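Local coordinates for uncharacterized protein (Shewanella amazonensis, PDB 2QVP) that is uncharacterised but probably acts as a zinc-dependent hydrolase of the peptidase M14 family, perhaps a metallocarboxypeptidase, at residues Ala206-Val211 against Pro215-Val220; Thr181-Gln186 against Arg190-Leu195. One frame throughout, in Å; residues are numbered along the deposited sequence. Where two conformers were deposited one is given.

Contact 1: residues Ala206-Val211 against Pro215-Val220; sequences AADGDV and PVRSGV
This is a small antiparallel beta hairpin, strands 209-211 and 214-216, in which G209 and V216 form a hydrogen-bonded pair. V216 N donates to G209 O at 2.9 Å. The return bond, G209 N to V216 O, is weak at 3.4 Å. Next to it, D210 and P215 make a non-hydrogen-bonded pair. The V216 side chain lies on the face away from D210 and P215. Its CG1 lies between the backbone N and the carbonyl carbon (chi1 62°). This presses CG1 against A207 O, 3.2 Å away, and it also meets V211 CG2 at 3.9 Å.

Beyond the strands, D208 takes over. Its OD1 accepts from S218 N at 3.0 Å, on the syn side and 29° out of the carboxylate plane. S218 and G219 are the central residues of a type I' turn from R217 to V220, and D208 grips the first of them. A water accepts from G219 N at 2.9 Å and donates to D208 OD1 and A206 O.

The R217 chain bends at chi2, and P215 CB lies over the centre of one guanidinium face, 3.7 Å from its plane. The hairpin is held by one good backbone bond, one weak one and the D208 carboxylate. R217 NH1 adds a weak, straight bond to V216 O and a water bridge to D210 OD1, and its charge probably attracts both acids.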
ATOM      1  N   ALA A 206      18.561  -0.743  -4.554  1.00 15.61           N
ATOM      2  CA  ALA A 206      19.392  -0.124  -3.507  1.00 16.25           C
ATOM      3  C   ALA A 206      20.568  -1.040  -3.097  1.00 16.86           C
ATOM      4  O   ALA A 206      20.384  -2.249  -2.893  1.00 18.48           O
ATOM      5  CB  ALA A 206      18.526   0.263  -2.270  1.00 17.47           C
ATOM      6  N   ALA A 207      21.775  -0.465  -3.015  1.00 15.32           N
ATOM      7  CA  ALA A 207      22.981  -1.214  -2.651  1.00 13.93           C
ATOM      8  C   ALA A 207      22.906  -1.641  -1.182  1.00 12.90           C
ATOM      9  O   ALA A 207      22.194  -1.021  -0.377  1.00 10.31           O
ATOM     10  CB  ALA A 207      24.271  -0.379  -2.937  1.00 12.52           C
ATOM     11  N   ASP A 208      23.601  -2.730  -0.863  1.00 12.39           N
ATOM     12  CA  ASP A 208      23.631  -3.246   0.496  1.00 16.31           C
ATOM     13  C   ASP A 208      24.141  -2.202   1.472  1.00 16.89           C
ATOM     14  O   ASP A 208      25.116  -1.520   1.190  1.00 15.13           O
ATOM     15  CB  ASP A 208      24.474  -4.522   0.617  1.00 16.45           C
ATOM     16  CG  ASP A 208      23.814  -5.731  -0.015  1.00 18.87           C
ATOM     17  OD1 ASP A 208      22.820  -5.577  -0.746  1.00 20.17           O
ATOM     18  OD2 ASP A 208      24.308  -6.856   0.208  1.00 27.16           O
ATOM     19  N   GLY A 209      23.437  -2.081   2.597  1.00 19.95           N
ATOM     20  CA  GLY A 209      23.750  -1.102   3.633  1.00 21.27           C
ATOM     21  C   GLY A 209      22.519  -0.819   4.472  1.00 21.59           C
ATOM     22  O   GLY A 209      21.560  -1.564   4.417  1.00 19.37           O
ATOM     23  N   ASP A 210      22.588   0.252   5.262  1.00 25.34           N
ATOM     24  CA  ASP A 210      21.498   0.708   6.127  1.00 28.46           C
ATOM     25  C   ASP A 210      20.655   1.777   5.453  1.00 28.99           C
ATOM     26  O   ASP A 210      21.173   2.852   5.085  1.00 26.33           O
ATOM     27  CB  ASP A 210      21.998   1.287   7.466  1.00 30.52           C
ATOM     28  CG  ASP A 210      22.199   0.232   8.535  1.00 39.02           C
ATOM     29  OD1 ASP A 210      22.618  -0.901   8.212  1.00 47.27           O
ATOM     30  OD2 ASP A 210      21.936   0.550   9.717  1.00 51.28           O
ATOM     31  N   VAL A 211      19.376   1.454   5.273  1.00 29.85           N
ATOM     32  CA  VAL A 211      18.370   2.378   4.788  1.00 32.55           C
ATOM     33  C   VAL A 211      17.472   2.532   6.008  1.00 34.02           C
ATOM     34  O   VAL A 211      16.976   1.519   6.531  1.00 33.07           O
ATOM     35  CB  VAL A 211      17.597   1.831   3.576  1.00 32.37           C
ATOM     36  CG1 VAL A 211      16.440   2.764   3.208  1.00 30.04           C
ATOM     37  CG2 VAL A 211      18.549   1.634   2.398  1.00 30.49           C
ATOM     38  N   PRO A 215      19.044  -3.134   7.687  1.00 26.32           N
ATOM     39  CA  PRO A 215      19.934  -3.715   6.688  1.00 23.86           C
ATOM     40  C   PRO A 215      19.183  -4.196   5.409  1.00 23.19           C
ATOM     41  O   PRO A 215      18.285  -5.064   5.486  1.00 19.51           O
ATOM     42  CB  PRO A 215      20.579  -4.884   7.436  1.00 24.59           C
ATOM     43  CG  PRO A 215      19.557  -5.301   8.435  1.00 24.38           C
ATOM     44  CD  PRO A 215      18.744  -4.088   8.775  1.00 26.48           C
ATOM     45  N   VAL A 216      19.541  -3.590   4.269  1.00 20.11           N
ATOM     46  CA  VAL A 216      19.029  -3.970   2.952  1.00 19.34           C
ATOM     47  C   VAL A 216      20.045  -4.948   2.341  1.00 17.67           C
ATOM     48  O   VAL A 216      21.221  -4.632   2.212  1.00 12.48           O
ATOM     49  CB  VAL A 216      18.745  -2.744   2.013  1.00 19.73           C
ATOM     50  CG1 VAL A 216      19.983  -1.941   1.714  1.00 21.99           C
ATOM     51  CG2 VAL A 216      18.110  -3.211   0.708  1.00 21.10           C
ATOM     52  N   ARG A 217      19.601  -6.172   2.066  1.00 18.10           N
ATOM     53  CA  ARG A 217      20.432  -7.228   1.456  1.00 17.61           C
ATOM     54  C   ARG A 217      19.757  -7.655   0.171  1.00 17.12           C
ATOM     55  O   ARG A 217      18.645  -8.194   0.210  1.00 16.05           O
ATOM     56  CB  ARG A 217      20.591  -8.432   2.402  1.00 17.42           C
ATOM     57  CG  ARG A 217      21.849  -8.460   3.300  1.00 25.90           C
ATOM     58  CD  ARG A 217      22.257  -7.086   3.765  1.00 29.66           C
ATOM     59  NE  ARG A 217      23.180  -7.005   4.884  1.00 26.01           N
ATOM     60  CZ  ARG A 217      23.636  -5.848   5.368  1.00 29.56           C
ATOM     61  NH1 ARG A 217      23.273  -4.679   4.824  1.00 29.14           N
ATOM     62  NH2 ARG A 217      24.464  -5.851   6.401  1.00 27.63           N
ATOM     63  N   SER A 218      20.430  -7.403  -0.956  1.00 17.88           N
ATOM     64  CA  SER A 218      19.936  -7.749  -2.284  1.00 16.85           C
ATOM     65  C   SER A 218      18.531  -7.183  -2.507  1.00 16.40           C
ATOM     66  O   SER A 218      17.599  -7.920  -2.866  1.00 14.42           O
ATOM     67  CB  SER A 218      19.980  -9.269  -2.494  1.00 17.60           C
ATOM     68  OG  SER A 218      21.279  -9.788  -2.254  1.00 18.33           O
ATOM     69  N   GLY A 219      18.406  -5.877  -2.242  1.00 15.49           N
ATOM     70  CA  GLY A 219      17.171  -5.124  -2.408  1.00 15.12           C
ATOM     71  C   GLY A 219      16.010  -5.367  -1.469  1.00 13.18           C
ATOM     72  O   GLY A 219      14.921  -4.821  -1.700  1.00 13.93           O
ATOM     73  N   VAL A 220      16.259  -6.131  -0.400  1.00 13.31           N
ATOM     74  CA  VAL A 220      15.258  -6.565   0.563  1.00 12.00           C
ATOM     75  C   VAL A 220      15.654  -6.335   2.051  1.00 12.45           C
ATOM     76  O   VAL A 220      16.767  -6.678   2.460  1.00 13.81           O
ATOM     77  CB  VAL A 220      15.006  -8.095   0.435  1.00 11.88           C
ATOM     78  CG1 VAL A 220      13.893  -8.530   1.390  1.00 11.99           C
ATOM     79  CG2 VAL A 220      14.667  -8.495  -0.974  1.00 14.05           C
TER
HETATM   80  O   HOH W   1      20.929  -4.529  -2.048  1.00 25.92           O
HETATM   81  O   HOH W   2      23.935  -2.497   6.941  1.00 44.61           O

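Contact 2: residues Thr181-Gln186 against Arg190-Leu195; sequences TFEPSQ and RFSHSL. With SO4 (sulfate ion), chain E.
This is the turn from strand 178-182 into helix 190-200, a beta-alpha connection of the alpha/beta fold, where T181 and E183 meet S192 and F191 in the first helical turn. The hydroxyls form a relay. T181 OG1 donates to S192 OG at 2.8 Å, and S192 OG donates on to E183 OE2 at a very short 2.5 Å. T181 OG1 sits between its backbone N and carbonyl carbon (chi1 63°), which turns it to the helix.

E183 has the largest share and takes part in two of the three hydrogen bonds between the segments. Its chain is extended beyond CG and brings the carboxylate to the start of the helix. OE2 also accepts from S192 N at 3.2 Å, from 50° out of the carboxylate plane. G189 N, just before the helix, is a third donor to OE2. Backbone N-H groups at this end of the helix probably favour the charged form of E183. Replacing E183 by an alanine takes away the carboxylate, and S192 OG and the amides of S192 and G189 would probably lose their common acceptor.

F191 crosses E183 at a slant, with F191 CB 3.8 Å from E183 CD. The carboxylate and ring planes are 75° apart. F191 also touches F266 of helix 252-270, while F182 points away from helix 190-200 and meets F225 edge to face.

A sulfate, probably from the crystallisation liquor, lies at the helix start. R190 N donates to sulfate O2 at 2.8 Å. A water joins this anion to the contact: it donates to sulfate O2 and to E183 OE1, the latter at 2.6 Å, and accepts from F191 N at 3.1 Å.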
ATOM      1  N   THR A 181      10.127  -6.977   3.157  1.00 13.79           N
ATOM      2  CA  THR A 181       9.258  -8.144   2.993  1.00 13.18           C
ATOM      3  C   THR A 181       9.184  -8.994   4.258  1.00 13.46           C
ATOM      4  O   THR A 181      10.058  -8.950   5.134  1.00 11.99           O
ATOM      5  CB  THR A 181       9.694  -9.032   1.801  1.00 15.25           C
ATOM      6  OG1 THR A 181      11.003  -9.543   2.054  1.00  8.60           O
ATOM      7  CG2 THR A 181       9.678  -8.249   0.481  1.00  7.67           C
ATOM      8  N   PHE A 182       8.115  -9.772   4.314  1.00 12.68           N
ATOM      9  CA  PHE A 182       7.813 -10.666   5.387  1.00 13.16           C
ATOM     10  C   PHE A 182       7.454 -12.017   4.791  1.00 12.23           C
ATOM     11  O   PHE A 182       6.517 -12.102   3.991  1.00 12.60           O
ATOM     12  CB  PHE A 182       6.633 -10.140   6.216  1.00 13.59           C
ATOM     13  CG  PHE A 182       6.870  -8.785   6.859  1.00 13.30           C
ATOM     14  CD1 PHE A 182       6.588  -7.603   6.170  1.00 16.64           C
ATOM     15  CD2 PHE A 182       7.323  -8.703   8.155  1.00 17.11           C
ATOM     16  CE1 PHE A 182       6.811  -6.367   6.762  1.00 17.19           C
ATOM     17  CE2 PHE A 182       7.538  -7.484   8.755  1.00 18.95           C
ATOM     18  CZ  PHE A 182       7.279  -6.315   8.075  1.00 18.53           C
ATOM     19  N   GLU A 183       8.207 -13.062   5.146  1.00 12.73           N
ATOM     20  CA  GLU A 183       7.877 -14.423   4.714  1.00 13.44           C
ATOM     21  C   GLU A 183       8.190 -15.331   5.867  1.00 14.99           C
ATOM     22  O   GLU A 183       9.093 -15.014   6.654  1.00 14.83           O
ATOM     23  CB  GLU A 183       8.673 -14.883   3.495  1.00 15.60           C
ATOM     24  CG  GLU A 183       8.518 -14.064   2.225  1.00 18.53           C
ATOM     25  CD  GLU A 183       9.260 -14.714   1.045  1.00 15.49           C
ATOM     26  OE1 GLU A 183       8.972 -15.883   0.766  1.00 13.85           O
ATOM     27  OE2 GLU A 183      10.095 -14.058   0.372  1.00 13.54           O
ATOM     28  N   PRO A 184       7.471 -16.470   5.985  1.00 15.74           N
ATOM     29  CA  PRO A 184       7.748 -17.419   7.085  1.00 16.58           C
ATOM     30  C   PRO A 184       8.979 -18.323   6.821  1.00 18.27           C
ATOM     31  O   PRO A 184       8.849 -19.541   6.726  1.00 19.28           O
ATOM     32  CB  PRO A 184       6.437 -18.212   7.159  1.00 16.62           C
ATOM     33  CG  PRO A 184       5.993 -18.252   5.716  1.00 17.84           C
ATOM     34  CD  PRO A 184       6.351 -16.926   5.140  1.00 14.34           C
ATOM     35  N   SER A 185      10.164 -17.720   6.712  1.00 18.17           N
ATOM     36  CA  SER A 185      11.410 -18.443   6.413  1.00 17.16           C
ATOM     37  C   SER A 185      12.623 -17.691   6.973  1.00 16.85           C
ATOM     38  O   SER A 185      12.470 -16.569   7.464  1.00 17.16           O
ATOM     39  CB  SER A 185      11.550 -18.644   4.906  1.00 15.56           C
ATOM     40  OG  SER A 185      11.531 -17.400   4.238  1.00 21.48           O
ATOM     41  N   GLN A 186      13.804 -18.319   6.916  1.00 16.22           N
ATOM     42  CA  GLN A 186      15.045 -17.715   7.437  1.00 17.48           C
ATOM     43  C   GLN A 186      15.579 -16.639   6.502  1.00 17.20           C
ATOM     44  O   GLN A 186      16.191 -15.685   6.978  1.00 17.25           O
ATOM     45  CB  GLN A 186      16.153 -18.755   7.699  1.00 16.06           C
ATOM     46  N   ARG A 190      11.289 -16.458  -3.509  1.00 16.49           N
ATOM     47  CA  ARG A 190      10.688 -16.029  -4.795  1.00 16.43           C
ATOM     48  C   ARG A 190       9.757 -14.848  -4.657  1.00 16.05           C
ATOM     49  O   ARG A 190       9.792 -13.965  -5.500  1.00 18.82           O
ATOM     50  CB  ARG A 190       9.904 -17.166  -5.460  1.00 17.43           C
ATOM     51  N   PHE A 191       8.920 -14.864  -3.613  1.00 15.52           N
ATOM     52  CA  PHE A 191       7.987 -13.777  -3.306  1.00 12.85           C
ATOM     53  C   PHE A 191       8.688 -12.419  -3.189  1.00 11.58           C
ATOM     54  O   PHE A 191       8.310 -11.459  -3.861  1.00 12.14           O
ATOM     55  CB  PHE A 191       7.191 -14.080  -2.037  1.00 11.77           C
ATOM     56  CG  PHE A 191       6.278 -12.962  -1.621  1.00 16.48           C
ATOM     57  CD1 PHE A 191       5.076 -12.755  -2.277  1.00 11.75           C
ATOM     58  CD2 PHE A 191       6.629 -12.107  -0.586  1.00 16.78           C
ATOM     59  CE1 PHE A 191       4.238 -11.724  -1.900  1.00 19.43           C
ATOM     60  CE2 PHE A 191       5.814 -11.085  -0.232  1.00 12.68           C
ATOM     61  CZ  PHE A 191       4.608 -10.895  -0.873  1.00 16.18           C
ATOM     62  N   SER A 192       9.693 -12.366  -2.328  1.00 12.28           N
ATOM     63  CA  SER A 192      10.471 -11.174  -2.101  1.00 14.19           C
ATOM     64  C   SER A 192      11.219 -10.741  -3.368  1.00 14.97           C
ATOM     65  O   SER A 192      11.191  -9.567  -3.753  1.00 12.45           O
ATOM     66  CB  SER A 192      11.495 -11.417  -0.984  1.00 13.18           C
ATOM     67  OG  SER A 192      10.892 -11.693   0.267  1.00 19.65           O
ATOM     68  N   HIS A 193      11.895 -11.705  -3.990  1.00 16.25           N
ATOM     69  CA  HIS A 193      12.685 -11.423  -5.192  1.00 16.74           C
ATOM     70  C   HIS A 193      11.836 -10.949  -6.379  1.00 13.84           C
ATOM     71  O   HIS A 193      12.285 -10.078  -7.120  1.00 10.12           O
ATOM     72  CB  HIS A 193      13.556 -12.627  -5.592  1.00 15.80           C
ATOM     73  CG  HIS A 193      14.540 -13.037  -4.543  1.00 19.74           C
ATOM     74  ND1 HIS A 193      15.030 -14.326  -4.447  1.00 26.89           N
ATOM     75  CD2 HIS A 193      15.077 -12.350  -3.504  1.00 16.79           C
ATOM     76  CE1 HIS A 193      15.861 -14.401  -3.422  1.00 23.61           C
ATOM     77  NE2 HIS A 193      15.906 -13.216  -2.833  1.00 18.32           N
ATOM     78  N   SER A 194      10.632 -11.505  -6.548  1.00 14.26           N
ATOM     79  CA  SER A 194       9.775 -11.113  -7.670  0.50 15.15           C
ATOM     80  C   SER A 194       9.280  -9.662  -7.534  1.00 15.07           C
ATOM     81  O   SER A 194       9.267  -8.928  -8.514  1.00 17.52           O
ATOM     82  CB  SER A 194       8.620 -12.110  -7.828  0.50 15.65           C
ATOM     83  OG  SER A 194       9.138 -13.415  -8.106  0.50 11.16           O
ATOM     84  N   LEU A 195       8.889  -9.276  -6.324  1.00 15.22           N
ATOM     85  CA  LEU A 195       8.435  -7.910  -6.057  0.50 14.44           C
ATOM     86  C   LEU A 195       9.570  -6.919  -6.204  1.00 13.64           C
ATOM     87  O   LEU A 195       9.378  -5.842  -6.779  1.00 10.81           O
ATOM     88  CB  LEU A 195       7.763  -7.777  -4.674  0.50 15.27           C
ATOM     89  CG  LEU A 195       6.237  -7.911  -4.693  0.50 15.80           C
ATOM     90  CD1 LEU A 195       5.605  -6.643  -5.275  0.50 13.63           C
ATOM     91  CD2 LEU A 195       5.783  -9.139  -5.462  0.50 21.89           C
TER
HETATM   92  S   SO4 E 276      11.144 -19.917  -2.370  1.00112.10           S
HETATM   93  O1  SO4 E 276      11.049 -21.120  -3.196  1.00111.33           O
HETATM   94  O2  SO4 E 276      10.180 -18.943  -2.873  1.00111.39           O
HETATM   95  O3  SO4 E 276      10.847 -20.226  -0.970  1.00108.06           O
HETATM   96  O4  SO4 E 276      12.501 -19.375  -2.456  1.00112.81           O
HETATM   97  O   HOH W   3       8.515 -17.113  -1.506  1.00 25.46           O

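How the contacts relate
Contact 2 precedes contact 1 along the chain, and their centres are 14 Å apart. They meet where V220 CG1 packs against T181 OG1 at 3.1 Å. Strand 178-182 serves both. It leads into contact 2, and its V179 bonds through the backbone to G219 of contact 1. T181 in turn pairs with I221 on the neighbouring parallel strand 220-222. R196, on the helix of contact 2, makes a weak hydrogen bond to S218 O. Contact 1 comes nearer the predicted active-site residue E245: the side chain of V211 is about 7 Å from that of E245, that of T181 about 10 Å. The sulfate belongs to contact 2.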